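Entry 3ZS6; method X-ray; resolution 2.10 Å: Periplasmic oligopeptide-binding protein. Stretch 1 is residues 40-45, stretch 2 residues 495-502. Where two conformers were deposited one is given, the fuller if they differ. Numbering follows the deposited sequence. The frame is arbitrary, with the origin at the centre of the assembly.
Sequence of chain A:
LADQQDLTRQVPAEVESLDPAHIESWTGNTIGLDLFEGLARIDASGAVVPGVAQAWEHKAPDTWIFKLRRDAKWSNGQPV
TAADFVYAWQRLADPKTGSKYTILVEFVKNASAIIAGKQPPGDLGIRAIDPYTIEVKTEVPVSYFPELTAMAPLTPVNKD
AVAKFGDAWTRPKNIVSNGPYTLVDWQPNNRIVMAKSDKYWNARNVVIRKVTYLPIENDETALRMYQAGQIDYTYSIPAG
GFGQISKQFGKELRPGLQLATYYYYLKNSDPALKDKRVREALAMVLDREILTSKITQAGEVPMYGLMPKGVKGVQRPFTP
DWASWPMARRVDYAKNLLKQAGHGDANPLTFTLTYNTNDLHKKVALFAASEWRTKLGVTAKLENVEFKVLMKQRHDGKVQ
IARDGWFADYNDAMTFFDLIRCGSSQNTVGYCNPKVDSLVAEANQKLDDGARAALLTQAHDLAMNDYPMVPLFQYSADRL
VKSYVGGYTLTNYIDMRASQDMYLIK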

# COMPACT_ATOMS: atom_id res chain seq x y z
N ALA A 40 -15.05 -8.32 -4.98
CA ALA A 40 -15.29 -8.25 -3.54
C ALA A 40 -14.93 -6.86 -3.01
O ALA A 40 -14.33 -6.05 -3.72
N ARG A 41 -15.31 -6.59 -1.76
CA ARG A 41 -14.93 -5.35 -1.06
C ARG A 41 -14.37 -5.69 0.31
O ARG A 41 -14.65 -6.76 0.86
N ILE A 42 -13.60 -4.77 0.88
CA ILE A 42 -13.23 -4.85 2.30
C ILE A 42 -14.11 -3.87 3.06
O ILE A 42 -14.10 -2.67 2.75
N ASP A 43 -14.89 -4.37 4.02
CA ASP A 43 -15.84 -3.50 4.72
C ASP A 43 -15.20 -2.81 5.93
O ASP A 43 -13.98 -2.88 6.13
N ALA A 44 -16.02 -2.13 6.72
CA ALA A 44 -15.48 -1.27 7.77
C ALA A 44 -14.70 -2.07 8.81
O ALA A 44 -13.78 -1.56 9.45
N SER A 45 -15.08 -3.33 8.98
CA SER A 45 -14.44 -4.20 9.96
C SER A 45 -13.16 -4.85 9.43
O SER A 45 -12.40 -5.43 10.20
N ASP A 495 -6.31 -0.85 6.81
CA ASP A 495 -6.80 0.52 6.67
C ASP A 495 -7.43 0.81 5.31
O ASP A 495 -7.15 1.85 4.69
N MET A 496 -8.26 -0.11 4.84
CA MET A 496 -9.03 0.11 3.63
C MET A 496 -10.48 0.37 4.02
O MET A 496 -11.32 -0.55 4.08
N ARG A 497 -10.77 1.63 4.32
CA ARG A 497 -12.06 2.01 4.89
C ARG A 497 -12.84 2.88 3.91
O ARG A 497 -12.57 4.07 3.77
N ALA A 498 -13.80 2.26 3.24
CA ALA A 498 -14.58 2.92 2.20
C ALA A 498 -15.62 3.85 2.80
O ALA A 498 -16.16 3.59 3.88
N SER A 499 -15.92 4.93 2.10
CA SER A 499 -16.91 5.88 2.59
C SER A 499 -18.32 5.28 2.73
O SER A 499 -19.08 5.66 3.62
N GLN A 500 -18.68 4.34 1.85
CA GLN A 500 -20.04 3.79 1.86
C GLN A 500 -20.36 2.98 3.12
O GLN A 500 -21.53 2.67 3.39
N ASP A 501 -19.33 2.61 3.87
CA ASP A 501 -19.54 1.82 5.08
C ASP A 501 -19.73 2.71 6.31
O ASP A 501 -20.04 2.20 7.40
N MET A 502 -19.57 4.02 6.15
CA MET A 502 -19.76 4.95 7.27
C MET A 502 -21.06 5.76 7.11
O MET A 502 -21.71 5.72 6.07

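This is a small, mainly polar contact between two segments far apart in the chain, held by a two-pronged salt bridge from Arg41 to Asp501 and by two bridging waters, with a minor apolar touch between Ile42 and Met496. The two stretches together bury 372 Å² against each other. No direct hydrogen bond joins one backbone to the other.

Arg41 and Asp501 carry the largest covered areas, and both point toward the other stretch. Arg41 is the middle residue of a three-residue strand. Its chi1 is m, chi2 t and chi3 m, which brings the guanidinium to the carboxylate. Asp501, in a 3-10 segment, has chi1 m. The two groups meet in a paired arrangement. Arg41 NH1 donates to Asp501 OD2 at 3.0 Å, and Arg41 NH2 donates to Asp501 OD1 at 2.9 Å. Angles of 168° and 156° make both hydrogen bonds well directed. The carboxylate approaches the guanidinium at its edge, near its plane, where the N-H groups point.

Gln500 takes a different position. Its CA-to-CB bond runs sideways, but with chi1 p and chi2 t the end of the side chain comes nearer. Gln500 OE1 lies over one face of the guanidinium, 3.5 Å from Arg41 NE. The angle is poor, so this is a packing contact and not a hydrogen bond. Ala498 points toward the first stretch, and Ala498 CB sits 4.1 Å from Arg41 NH1 at the guanidinium edge.

Asp501 also packs against the turn after the strand. Asp501 CB is 3.8 Å from Ala44 CB, the closest side-chain approach between these two residues. Ala44 points sideways, yet the second stretch covers 58 Å² of it. Asp43 points away overall, although Asp43 CB still reaches to 4.0 Å from Asp501 OD2. Asp43 has chi1 p, and Asp43 OD1 accepts from Ser45 OG at 2.6 Å and from Ser45 N at 2.7 Å.

The apolar part is slight. The CA-to-CB bonds of Ile42 and Met496 each point toward the other stretch, with Ile42 CB 4.4 Å from Met496 CB. Their ends then lead away. Ile42 is m at chi1 and chi2; the Met496 conformer given here, one of two deposited, is also m at both.

Water 1 lies between the two backbones, near Asp501. Water 1 is 2.9 Å from Ile42 O and 2.7 Å from Asp501 OD2, both within hydrogen-bonding reach, and accepts from Ala498 N at 2.9 Å. It thus links the strand end to the second backbone and to the salt-bridge carboxylate. Water 2 donates to Ala44 O at 2.8 Å and accepts from Arg497 NE at 2.9 Å. Water 2 joins Arg497 to the first stretch, which the Arg497 side chain does not touch directly. Arg497 is extended, with chi1 m and chi2 and chi3 t, and Arg497 NH1 forms a salt bridge with Asp495 OD1 at 2.8 Å.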

# COMPACT_ATOMS: atom_id res chain seq x y z
CB ALA A 40 -14.47 -9.32 -2.82
CB ARG A 41 -16.15 -4.44 -0.84
CG ARG A 41 -16.87 -3.94 -2.08
CD ARG A 41 -17.75 -2.72 -1.73
NE ARG A 41 -18.61 -2.97 -0.57
CZ ARG A 41 -18.49 -2.36 0.61
NH1 ARG A 41 -17.54 -1.45 0.81
NH2 ARG A 41 -19.33 -2.66 1.60
CB ILE A 42 -11.77 -4.45 2.55
CG1 ILE A 42 -10.83 -5.30 1.69
CG2 ILE A 42 -11.44 -4.55 4.06
CD1 ILE A 42 -11.01 -6.82 1.89
CB ASP A 43 -17.13 -4.25 5.11
CG ASP A 43 -16.98 -5.13 6.35
OD1 ASP A 43 -15.96 -5.05 7.07
OD2 ASP A 43 -17.93 -5.91 6.63
CB ALA A 44 -16.59 -0.46 8.42
CB SER A 45 -15.40 -5.31 10.39
OG SER A 45 -15.59 -6.23 9.32
CB ASP A 495 -5.71 1.55 7.00
CG ASP A 495 -6.28 2.97 7.13
OD1 ASP A 495 -7.50 3.13 7.38
OD2 ASP A 495 -5.51 3.93 6.97
CB MET A 496 -8.90 -1.07 2.66
CG MET A 496 -7.63 -1.02 1.76
SD MET A 496 -7.65 0.34 0.56
CE MET A 496 -6.33 1.42 1.12
CB ARG A 497 -11.84 2.75 6.22
CG ARG A 497 -11.14 1.89 7.32
CD ARG A 497 -10.76 2.75 8.53
NE ARG A 497 -10.64 1.97 9.77
CZ ARG A 497 -9.49 1.57 10.32
NH1 ARG A 497 -8.32 1.84 9.73
NH2 ARG A 497 -9.51 0.88 11.45
CB ALA A 498 -15.27 1.88 1.32
CB SER A 499 -16.94 7.11 1.68
OG SER A 499 -15.66 7.71 1.62
CB GLN A 500 -20.32 2.95 0.61
CG GLN A 500 -19.57 1.62 0.56
CD GLN A 500 -20.21 0.64 -0.42
OE1 GLN A 500 -19.60 0.23 -1.41
NE2 GLN A 500 -21.44 0.25 -0.12
CB ASP A 501 -18.39 0.82 5.28
CG ASP A 501 -18.32 -0.22 4.15
OD1 ASP A 501 -19.38 -0.74 3.76
OD2 ASP A 501 -17.22 -0.49 3.64
CB MET A 502 -18.54 5.87 7.42
CG MET A 502 -17.30 5.14 7.97
SD MET A 502 -15.80 6.15 8.02
CE MET A 502 -15.33 6.12 6.28
O HOH W 1 -14.66 -0.25 4.32
O HOH W 2 -13.41 1.18 10.14